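Local coordinates for putative nucleoside-diphosphate-sugar epimerase (Staphylococcus aureus subsp. aureus, PDB 3E48), which is of unknown function but, as a putative nucleoside-diphosphate-sugar epimerase with a Rossmann-type fold, probably binds NAD(P)(H), at residues 90-94 with 130-134; 151-155 with 215-219; 161-165 with 247-251. One frame throughout, in Å; residues are numbered along the deposited sequence.

Overall arrangement
The three contacts sample both the large mixed sheet with its helices, a Rossmann-type arrangement, and the smaller part of the chain. Interaction 1 packs helix 84-96 against the end of helix 118-131, beside the large sheet. Interaction 2 lies across the chain's centre from interaction 1, their centres about 47 Å apart; interaction 3 is on the same side as interaction 2, and its centre is about 36 Å from that of interaction 1. Interaction 1 closes before the others open, whereas the segments of interactions 2 and 3 alternate along the chain, their centres about 19 Å apart. That interleaving joins the run 151-165 twice to later parts of the chain, at 215-219 and 247-251.

Interaction 1. Residues 90-94 with 130-134; sequences VYAAK and TSGID
V90 and S131 bring their backbones to 6.8 Å between CA atoms, and the spacing widens slightly to 7.7 Å between the CA atoms of K94 and I133. The first segment is a turn of continuous helix; the second is the end of another helix, which G132 breaks with a positive phi (85°) before the chain runs on as I133 and D134. The turn is tied locally: the hydroxyl of S131, OG, accepts from the backbone N of I133 in an ST turn and is also hydrogen-bonded to the carbonyl O of L128. CB of S131 points to the other helix and meets CG1 of V90 at 3.5 Å, a branch that chi1 of V90 (175°) sets anti to the backbone N and turns toward S131.

The methyl end of I133 does most of the apolar work. Its CD1 lies 3.7 Å from CB of A93 and 3.6 Å from CG of K94, with the V90 side chain beside it, so a single terminal methyl meets three residues of one helical face. K94 runs on, extended beyond CG, past S131; its CE comes to 3.0 Å from the carbonyl O of S131. Beyond that, NZ donates to a water at 2.8 Å, which in turn donates to the carbonyl O of T130, so the ammonium is linked to the helix end through solvent.

Outward from this seam, Y91 and A92 turn to helix 56-63, A93 also touches I101 of strand 100-106, and the backbone of D134 bonds to I101, where strand 134-143 pairs in parallel with strand 100-106 in the large mixed sheet.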
ATOM      1  N   VAL B  90      -9.504  -8.981   8.692  1.00  8.01           N
ATOM      2  CA  VAL B  90      -8.476  -9.872   9.224  1.00  6.70           C
ATOM      3  C   VAL B  90      -8.757 -10.306  10.662  1.00  7.72           C
ATOM      4  O   VAL B  90      -8.610 -11.481  10.998  1.00  8.09           O
ATOM      5  CB  VAL B  90      -7.076  -9.217   9.161  1.00  9.84           C
ATOM      6  CG1 VAL B  90      -6.047 -10.116   9.833  1.00 14.85           C
ATOM      7  CG2 VAL B  90      -6.689  -8.972   7.708  1.00 12.45           C
ATOM      8  N   TYR B  91      -9.155  -9.362  11.510  1.00  8.08           N
ATOM      9  CA  TYR B  91      -9.437  -9.679  12.902  1.00  9.63           C
ATOM     10  C   TYR B  91     -10.552 -10.703  13.030  1.00  7.54           C
ATOM     11  O   TYR B  91     -10.435 -11.670  13.785  1.00  8.11           O
ATOM     12  CB  TYR B  91      -9.823  -8.415  13.667  1.00 11.34           C
ATOM     13  CG  TYR B  91     -10.142  -8.662  15.124  1.00  7.94           C
ATOM     14  CD1 TYR B  91     -11.398  -9.117  15.518  1.00 10.34           C
ATOM     15  CD2 TYR B  91      -9.181  -8.453  16.110  1.00 11.88           C
ATOM     16  CE1 TYR B  91     -11.691  -9.356  16.852  1.00 10.80           C
ATOM     17  CE2 TYR B  91      -9.461  -8.688  17.452  1.00 15.96           C
ATOM     18  CZ  TYR B  91     -10.720  -9.139  17.816  1.00 16.85           C
ATOM     19  OH  TYR B  91     -11.018  -9.357  19.140  1.00 19.97           O
ATOM     20  N   ALA B  92     -11.635 -10.481  12.293  1.00  5.84           N
ATOM     21  CA  ALA B  92     -12.784 -11.379  12.339  1.00  8.58           C
ATOM     22  C   ALA B  92     -12.468 -12.736  11.723  1.00  8.70           C
ATOM     23  O   ALA B  92     -12.951 -13.761  12.205  1.00  6.63           O
ATOM     24  CB  ALA B  92     -13.974 -10.747  11.631  1.00  4.78           C
ATOM     25  N   ALA B  93     -11.668 -12.752  10.661  1.00  6.09           N
ATOM     26  CA  ALA B  93     -11.314 -14.016  10.033  1.00  7.02           C
ATOM     27  C   ALA B  93     -10.557 -14.882  11.039  1.00  8.01           C
ATOM     28  O   ALA B  93     -10.795 -16.084  11.137  1.00  9.27           O
ATOM     29  CB  ALA B  93     -10.459 -13.772   8.782  1.00  6.94           C
ATOM     30  N   LYS B  94      -9.654 -14.272  11.800  1.00  9.36           N
ATOM     31  CA  LYS B  94      -8.885 -15.026  12.786  1.00 10.73           C
ATOM     32  C   LYS B  94      -9.746 -15.479  13.958  1.00 10.35           C
ATOM     33  O   LYS B  94      -9.704 -16.640  14.364  1.00 11.95           O
ATOM     34  CB  LYS B  94      -7.720 -14.186  13.318  1.00 14.53           C
ATOM     35  CG  LYS B  94      -6.611 -13.958  12.309  1.00 14.59           C
ATOM     36  CD  LYS B  94      -5.451 -13.211  12.943  1.00 26.20           C
ATOM     37  CE  LYS B  94      -4.253 -13.145  12.013  1.00 22.53           C
ATOM     38  NZ  LYS B  94      -3.115 -12.434  12.657  1.00 23.12           N
ATOM     39  N   THR B 130       0.621 -10.091   6.059  1.00  7.24           N
ATOM     40  CA  THR B 130       1.090 -10.189   7.446  1.00  4.81           C
ATOM     41  C   THR B 130       0.200 -11.033   8.354  1.00  8.56           C
ATOM     42  O   THR B 130       0.654 -11.512   9.395  1.00  9.06           O
ATOM     43  CB  THR B 130       1.191  -8.811   8.136  1.00  8.07           C
ATOM     44  OG1 THR B 130      -0.126  -8.322   8.428  1.00  9.65           O
ATOM     45  CG2 THR B 130       1.920  -7.811   7.251  1.00  7.65           C
ATOM     46  N   SER B 131      -1.058 -11.216   7.959  1.00  9.58           N
ATOM     47  CA  SER B 131      -2.037 -11.961   8.759  1.00  8.22           C
ATOM     48  C   SER B 131      -1.778 -13.451   8.948  1.00  7.22           C
ATOM     49  O   SER B 131      -2.177 -14.026   9.963  1.00 10.07           O
ATOM     50  CB  SER B 131      -3.432 -11.798   8.159  1.00  8.72           C
ATOM     51  OG  SER B 131      -3.538 -12.544   6.966  1.00  8.51           O
ATOM     52  N   GLY B 132      -1.143 -14.084   7.968  1.00  6.91           N
ATOM     53  CA  GLY B 132      -0.888 -15.508   8.076  1.00  9.36           C
ATOM     54  C   GLY B 132      -2.073 -16.336   7.609  1.00 12.39           C
ATOM     55  O   GLY B 132      -2.036 -17.566   7.635  1.00 13.78           O
ATOM     56  N   ILE B 133      -3.131 -15.658   7.180  1.00  8.85           N
ATOM     57  CA  ILE B 133      -4.329 -16.325   6.690  1.00  9.05           C
ATOM     58  C   ILE B 133      -4.157 -16.558   5.192  1.00 12.49           C
ATOM     59  O   ILE B 133      -3.639 -15.691   4.488  1.00  8.19           O
ATOM     60  CB  ILE B 133      -5.568 -15.441   6.928  1.00  9.15           C
ATOM     61  CG1 ILE B 133      -5.641 -15.060   8.407  1.00 10.97           C
ATOM     62  CG2 ILE B 133      -6.832 -16.166   6.479  1.00 14.43           C
ATOM     63  CD1 ILE B 133      -6.731 -14.066   8.737  1.00 25.22           C
ATOM     64  N   ASP B 134      -4.568 -17.728   4.708  1.00  9.00           N
ATOM     65  CA  ASP B 134      -4.457 -18.023   3.285  1.00  6.81           C
ATOM     66  C   ASP B 134      -5.358 -17.034   2.547  1.00  7.89           C
ATOM     67  O   ASP B 134      -6.470 -16.754   2.990  1.00  7.17           O
ATOM     68  CB  ASP B 134      -4.928 -19.451   2.972  1.00 13.45           C
ATOM     69  CG  ASP B 134      -3.998 -20.519   3.525  1.00 17.72           C
ATOM     70  OD1 ASP B 134      -2.802 -20.228   3.753  1.00 17.86           O
ATOM     71  OD2 ASP B 134      -4.465 -21.665   3.712  1.00 20.40           O
TER
HETATM   72  O   HOH W   1      -0.488 -11.737  12.089  1.00 27.94           O

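Interaction 2. Residues 151-155 with 215-219; sequences LPELM and SGTEI
M155, present as selenomethionine, and I219 have the most surface buried here, followed by S215, and together they show how a loop can be fitted against one side of a helix without directional bonds. M155 belongs to helix 147-157, and the loop that follows helix 204-215 lies alongside its side chain. CG stands anti to the carbonyl carbon (chi1 -59°), and there it meets OG1 of T217 at 3.6 Å, with the two side chains crossing at about a right angle. The extended chi2 (-175°) then places SE alongside S215, 3.9 Å from its CB, and the bend at chi3 (-103°) sets only the terminal CE. The position of S215 OG is less certain, because it is modelled too close to the selenium.

I219 reaches the helix from farther along the loop. Its CD1 lies 4.1 Å from CB of L154 and 4.2 Å from CG of M155, and it is 4.5 Å from CD2 of L151, so this methyl rests among three side chains of the helix. CD2 of L151 also approaches CB of S215, at 4.3 Å. L211 of helix 204-215 touches L151, L154 and I219 alike, which continues the apolar layer into the helix before the loop. The backbone N of I219 is hydrogen-bonded to OG of S212.

Between the segments the chemistry is therefore mainly van der Waals: the aliphatic groups of L151, L154 and M155 meet I219, while M155 also lies against the serine and threonine side chains. Packing of this kind round I219 depends on fit and burial more than on bond direction.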
ATOM      1  N   LEU B 151     -23.171   8.433 -21.027  1.00 18.19           N
ATOM      2  CA  LEU B 151     -23.315   8.805 -22.432  1.00 19.39           C
ATOM      3  C   LEU B 151     -24.150  10.065 -22.660  1.00 19.87           C
ATOM      4  O   LEU B 151     -23.748  10.947 -23.419  1.00 20.12           O
ATOM      5  CB  LEU B 151     -23.916   7.644 -23.234  1.00 21.19           C
ATOM      6  CG  LEU B 151     -22.922   6.670 -23.861  1.00 27.86           C
ATOM      7  CD1 LEU B 151     -23.676   5.542 -24.551  1.00 27.86           C
ATOM      8  CD2 LEU B 151     -22.046   7.411 -24.863  1.00 28.72           C
ATOM      9  N   PRO B 152     -25.325  10.164 -22.012  1.00 22.34           N
ATOM     10  CA  PRO B 152     -26.175  11.346 -22.186  1.00 25.16           C
ATOM     11  C   PRO B 152     -25.416  12.663 -22.026  1.00 26.57           C
ATOM     12  O   PRO B 152     -25.565  13.576 -22.839  1.00 25.31           O
ATOM     13  CB  PRO B 152     -27.248  11.155 -21.116  1.00 25.64           C
ATOM     14  CG  PRO B 152     -27.405   9.665 -21.087  1.00 32.19           C
ATOM     15  CD  PRO B 152     -25.968   9.187 -21.114  1.00 17.59           C
ATOM     16  N   GLU B 153     -24.595  12.757 -20.983  1.00 21.06           N
ATOM     17  CA  GLU B 153     -23.831  13.976 -20.741  1.00 21.81           C
ATOM     18  C   GLU B 153     -22.749  14.150 -21.801  1.00 21.62           C
ATOM     19  O   GLU B 153     -22.532  15.254 -22.305  1.00 18.22           O
ATOM     20  CB  GLU B 153     -23.195  13.942 -19.347  1.00 21.46           C
ATOM     21  CG  GLU B 153     -22.802  15.314 -18.820  1.00 32.42           C
ATOM     22  CD  GLU B 153     -22.190  15.258 -17.431  1.00 38.85           C
ATOM     23  OE1 GLU B 153     -22.754  14.560 -16.557  1.00 39.71           O
ATOM     24  OE2 GLU B 153     -21.153  15.923 -17.212  1.00 29.60           O
ATOM     25  N   LEU B 154     -22.072  13.057 -22.142  1.00 18.29           N
ATOM     26  CA  LEU B 154     -21.018  13.102 -23.150  1.00 21.38           C
ATOM     27  C   LEU B 154     -21.571  13.562 -24.492  1.00 24.54           C
ATOM     28  O   LEU B 154     -20.926  14.320 -25.219  1.00 23.77           O
ATOM     29  CB  LEU B 154     -20.371  11.726 -23.309  1.00 24.49           C
ATOM     30  CG  LEU B 154     -19.535  11.229 -22.126  1.00 22.90           C
ATOM     31  CD1 LEU B 154     -19.017   9.837 -22.434  1.00 23.01           C
ATOM     32  CD2 LEU B 154     -18.376  12.191 -21.864  1.00 17.76           C
HETATM   33  N   MSE B 155     -22.771  13.101 -24.819  1.00 25.00           N
HETATM   34  CA  MSE B 155     -23.404  13.472 -26.074  1.00 30.06           C
HETATM   35  C   MSE B 155     -23.730  14.960 -26.081  1.00 26.50           C
HETATM   36  O   MSE B 155     -23.609  15.628 -27.107  1.00 31.06           O
HETATM   37  CB  MSE B 155     -24.674  12.649 -26.274  1.00 32.78           C
HETATM   38  CG  MSE B 155     -24.410  11.154 -26.289  1.00 31.94           C
HETATM   39 SE   MSE B 155     -25.975  10.137 -26.690  1.00 40.28          SE
HETATM   40  CE  MSE B 155     -26.425   9.514 -24.927  1.00 36.75           C
ATOM     41  N   SER B 215     -23.176   5.902 -29.938  1.00 23.47           N
ATOM     42  CA  SER B 215     -24.190   6.914 -29.675  1.00 29.56           C
ATOM     43  C   SER B 215     -24.804   7.465 -30.955  1.00 26.74           C
ATOM     44  O   SER B 215     -25.976   7.841 -30.980  1.00 29.17           O
ATOM     45  CB  SER B 215     -23.572   8.064 -28.881  1.00 21.94           C
ATOM     46  OG  SER B 215     -24.395   9.212 -28.942  1.00 43.79           O
ATOM     47  N   GLY B 216     -24.004   7.514 -32.014  1.00 27.23           N
ATOM     48  CA  GLY B 216     -24.481   8.042 -33.275  1.00 30.15           C
ATOM     49  C   GLY B 216     -24.213   9.533 -33.345  1.00 38.07           C
ATOM     50  O   GLY B 216     -24.483  10.179 -34.358  1.00 40.58           O
ATOM     51  N   THR B 217     -23.679  10.079 -32.257  1.00 34.07           N
ATOM     52  CA  THR B 217     -23.366  11.502 -32.184  1.00 37.11           C
ATOM     53  C   THR B 217     -21.854  11.691 -32.099  1.00 36.84           C
ATOM     54  O   THR B 217     -21.139  10.815 -31.611  1.00 36.10           O
ATOM     55  CB  THR B 217     -24.019  12.150 -30.950  1.00 39.10           C
ATOM     56  OG1 THR B 217     -23.458  11.587 -29.759  1.00 43.97           O
ATOM     57  CG2 THR B 217     -25.520  11.904 -30.952  1.00 41.68           C
ATOM     58  N   GLU B 218     -21.370  12.833 -32.575  1.00 33.40           N
ATOM     59  CA  GLU B 218     -19.940  13.120 -32.549  1.00 33.29           C
ATOM     60  C   GLU B 218     -19.445  13.461 -31.148  1.00 30.09           C
ATOM     61  O   GLU B 218     -19.964  14.367 -30.494  1.00 30.29           O
ATOM     62  CB  GLU B 218     -19.603  14.269 -33.508  1.00 37.06           C
ATOM     63  CG  GLU B 218     -20.415  15.542 -33.294  1.00 46.71           C
ATOM     64  CD  GLU B 218     -21.838  15.430 -33.815  1.00 47.85           C
ATOM     65  OE1 GLU B 218     -22.009  15.190 -35.030  1.00 48.14           O
ATOM     66  OE2 GLU B 218     -22.784  15.584 -33.012  1.00 48.55           O
ATOM     67  N   ILE B 219     -18.442  12.718 -30.689  1.00 24.64           N
ATOM     68  CA  ILE B 219     -17.849  12.932 -29.373  1.00 23.74           C
ATOM     69  C   ILE B 219     -16.332  12.909 -29.529  1.00 22.14           C
ATOM     70  O   ILE B 219     -15.746  11.865 -29.807  1.00 22.99           O
ATOM     71  CB  ILE B 219     -18.269  11.826 -28.374  1.00 19.09           C
ATOM     72  CG1 ILE B 219     -19.795  11.802 -28.232  1.00 22.28           C
ATOM     73  CG2 ILE B 219     -17.626  12.078 -27.018  1.00 18.82           C
ATOM     74  CD1 ILE B 219     -20.314  10.704 -27.318  1.00 18.15           C
TER

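Interaction 3. Residues 161-165 with 247-251; sequences IYPAG and YHAGA
A164 and A251 come within 4.1 Å at their CA atoms, where an irregular loop lies against the last turn of helix 239-251. So close an approach lets backbone meet backbone: CA of A251 makes a CA-H...O contact of 3.1 Å with the carbonyl O of A164, and CA of A164 makes a second with the carbonyl O of Y247.

Earlier in both segments, the rings of Y162 and Y247 form an offset stack, centroids 4.0 Å apart and planes only 13° from parallel. The CD1-CE1 side of the Y162 ring lies over the hydroxyl end of the Y247 ring, whose CZ is 3.3 Å above the Y162 plane. Chi1 of Y162 (-65°) swings its ring along the Y247 face. CB of Y162 sits over that face in a CH-pi contact.

P163 centres an inverse gamma turn, folding the loop between the stacked tyrosine and A164; its CG rests 3.9 Å from CB of Y247. The hydroxyl of Y221 is hydrogen-bonded to the carbonyl O atoms of Y162 and G165, the residues either side of P163-A164.

Two waters bridge the segments. One lies in the plane of the Y247 ring, 2.6 Å from its OH, and makes a weak hydrogen bond to OH of Y162. The other donates to the carbonyl O of P163 and is hydrogen-bonded to ND1 of H248.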
ATOM      1  N   ILE B 161     -14.127  14.368 -21.633  1.00 15.97           N
ATOM      2  CA  ILE B 161     -13.242  15.253 -20.879  1.00 16.98           C
ATOM      3  C   ILE B 161     -12.311  14.653 -19.826  1.00 15.93           C
ATOM      4  O   ILE B 161     -11.641  15.398 -19.101  1.00 13.68           O
ATOM      5  CB  ILE B 161     -14.061  16.370 -20.197  1.00 15.51           C
ATOM      6  CG1 ILE B 161     -15.019  15.766 -19.167  1.00 18.71           C
ATOM      7  CG2 ILE B 161     -14.847  17.147 -21.246  1.00 17.48           C
ATOM      8  CD1 ILE B 161     -15.807  16.793 -18.381  1.00 19.54           C
ATOM      9  N   TYR B 162     -12.262  13.329 -19.727  1.00 12.55           N
ATOM     10  CA  TYR B 162     -11.386  12.691 -18.746  1.00 14.09           C
ATOM     11  C   TYR B 162      -9.959  13.229 -18.862  1.00 11.68           C
ATOM     12  O   TYR B 162      -9.351  13.176 -19.928  1.00 15.68           O
ATOM     13  CB  TYR B 162     -11.360  11.172 -18.945  1.00  9.77           C
ATOM     14  CG  TYR B 162     -12.672  10.457 -18.695  1.00 11.73           C
ATOM     15  CD1 TYR B 162     -13.448  10.740 -17.569  1.00 15.11           C
ATOM     16  CD2 TYR B 162     -13.095   9.436 -19.544  1.00 12.61           C
ATOM     17  CE1 TYR B 162     -14.612  10.012 -17.295  1.00 15.00           C
ATOM     18  CE2 TYR B 162     -14.248   8.707 -19.278  1.00 18.33           C
ATOM     19  CZ  TYR B 162     -15.000   8.993 -18.156  1.00 12.05           C
ATOM     20  OH  TYR B 162     -16.122   8.241 -17.890  1.00 14.27           O
ATOM     21  N   PRO B 163      -9.408  13.761 -17.761  1.00 15.06           N
ATOM     22  CA  PRO B 163      -8.043  14.303 -17.763  1.00 13.38           C
ATOM     23  C   PRO B 163      -7.031  13.172 -17.675  1.00 12.29           C
ATOM     24  O   PRO B 163      -6.305  13.044 -16.686  1.00 13.81           O
ATOM     25  CB  PRO B 163      -8.029  15.188 -16.525  1.00 16.22           C
ATOM     26  CG  PRO B 163      -8.908  14.419 -15.579  1.00 14.52           C
ATOM     27  CD  PRO B 163     -10.069  14.008 -16.468  1.00 12.35           C
ATOM     28  N   ALA B 164      -6.988  12.349 -18.718  1.00 12.48           N
ATOM     29  CA  ALA B 164      -6.089  11.204 -18.754  1.00 10.47           C
ATOM     30  C   ALA B 164      -4.953  11.361 -19.753  1.00 10.57           C
ATOM     31  O   ALA B 164      -4.249  10.398 -20.052  1.00 10.33           O
ATOM     32  CB  ALA B 164      -6.884   9.938 -19.072  1.00 14.55           C
ATOM     33  N   GLY B 165      -4.771  12.574 -20.268  1.00 14.62           N
ATOM     34  CA  GLY B 165      -3.708  12.804 -21.230  1.00 17.71           C
ATOM     35  C   GLY B 165      -3.766  11.833 -22.397  1.00 15.27           C
ATOM     36  O   GLY B 165      -4.837  11.556 -22.931  1.00 15.84           O
ATOM     37  N   TYR B 247      -8.126   9.367 -13.162  1.00  9.16           N
ATOM     38  CA  TYR B 247      -7.745   9.583 -14.551  1.00  9.54           C
ATOM     39  C   TYR B 247      -6.325  10.130 -14.648  1.00  7.71           C
ATOM     40  O   TYR B 247      -5.638   9.917 -15.644  1.00 11.17           O
ATOM     41  CB  TYR B 247      -8.763  10.500 -15.230  1.00  8.79           C
ATOM     42  CG  TYR B 247     -10.092   9.787 -15.353  1.00  9.21           C
ATOM     43  CD1 TYR B 247     -10.242   8.713 -16.231  1.00 11.01           C
ATOM     44  CD2 TYR B 247     -11.157  10.092 -14.505  1.00  9.14           C
ATOM     45  CE1 TYR B 247     -11.410   7.954 -16.255  1.00 10.38           C
ATOM     46  CE2 TYR B 247     -12.331   9.337 -14.517  1.00  9.79           C
ATOM     47  CZ  TYR B 247     -12.448   8.266 -15.394  1.00 11.98           C
ATOM     48  OH  TYR B 247     -13.581   7.494 -15.389  1.00  9.70           O
ATOM     49  N   HIS B 248      -5.879  10.818 -13.601  1.00  9.26           N
ATOM     50  CA  HIS B 248      -4.524  11.349 -13.587  1.00 12.49           C
ATOM     51  C   HIS B 248      -3.560  10.160 -13.575  1.00 12.77           C
ATOM     52  O   HIS B 248      -2.505  10.187 -14.212  1.00  8.32           O
ATOM     53  CB  HIS B 248      -4.316  12.231 -12.357  1.00 10.44           C
ATOM     54  CG  HIS B 248      -2.968  12.883 -12.302  1.00 20.34           C
ATOM     55  ND1 HIS B 248      -2.438  13.585 -13.363  1.00 22.22           N
ATOM     56  CD2 HIS B 248      -2.050  12.950 -11.309  1.00 22.67           C
ATOM     57  CE1 HIS B 248      -1.250  14.056 -13.026  1.00 25.73           C
ATOM     58  NE2 HIS B 248      -0.991  13.685 -11.786  1.00 28.58           N
ATOM     59  N   ALA B 249      -3.930   9.105 -12.855  1.00  8.51           N
ATOM     60  CA  ALA B 249      -3.093   7.911 -12.810  1.00  7.24           C
ATOM     61  C   ALA B 249      -3.039   7.338 -14.226  1.00 10.81           C
ATOM     62  O   ALA B 249      -2.029   6.773 -14.644  1.00 10.89           O
ATOM     63  CB  ALA B 249      -3.679   6.886 -11.837  1.00  8.32           C
ATOM     64  N   GLY B 250      -4.136   7.488 -14.965  1.00 10.23           N
ATOM     65  CA  GLY B 250      -4.177   6.996 -16.329  1.00  9.74           C
ATOM     66  C   GLY B 250      -3.256   7.810 -17.224  1.00 12.51           C
ATOM     67  O   GLY B 250      -2.641   7.281 -18.153  1.00 11.01           O
ATOM     68  N   ALA B 251      -3.163   9.106 -16.941  1.00 12.09           N
ATOM     69  CA  ALA B 251      -2.309   9.999 -17.717  1.00 11.76           C
ATOM     70  C   ALA B 251      -0.852   9.584 -17.572  1.00 15.43           C
ATOM     71  O   ALA B 251      -0.037   9.810 -18.467  1.00 17.54           O
ATOM     72  CB  ALA B 251      -2.491  11.441 -17.244  1.00 10.65           C
TER
HETATM   73  O   HOH W   2     -14.572   5.912 -17.232  1.00 15.54           O
HETATM   74  O   HOH W   3      -3.937  14.452 -15.906  1.00 16.52           O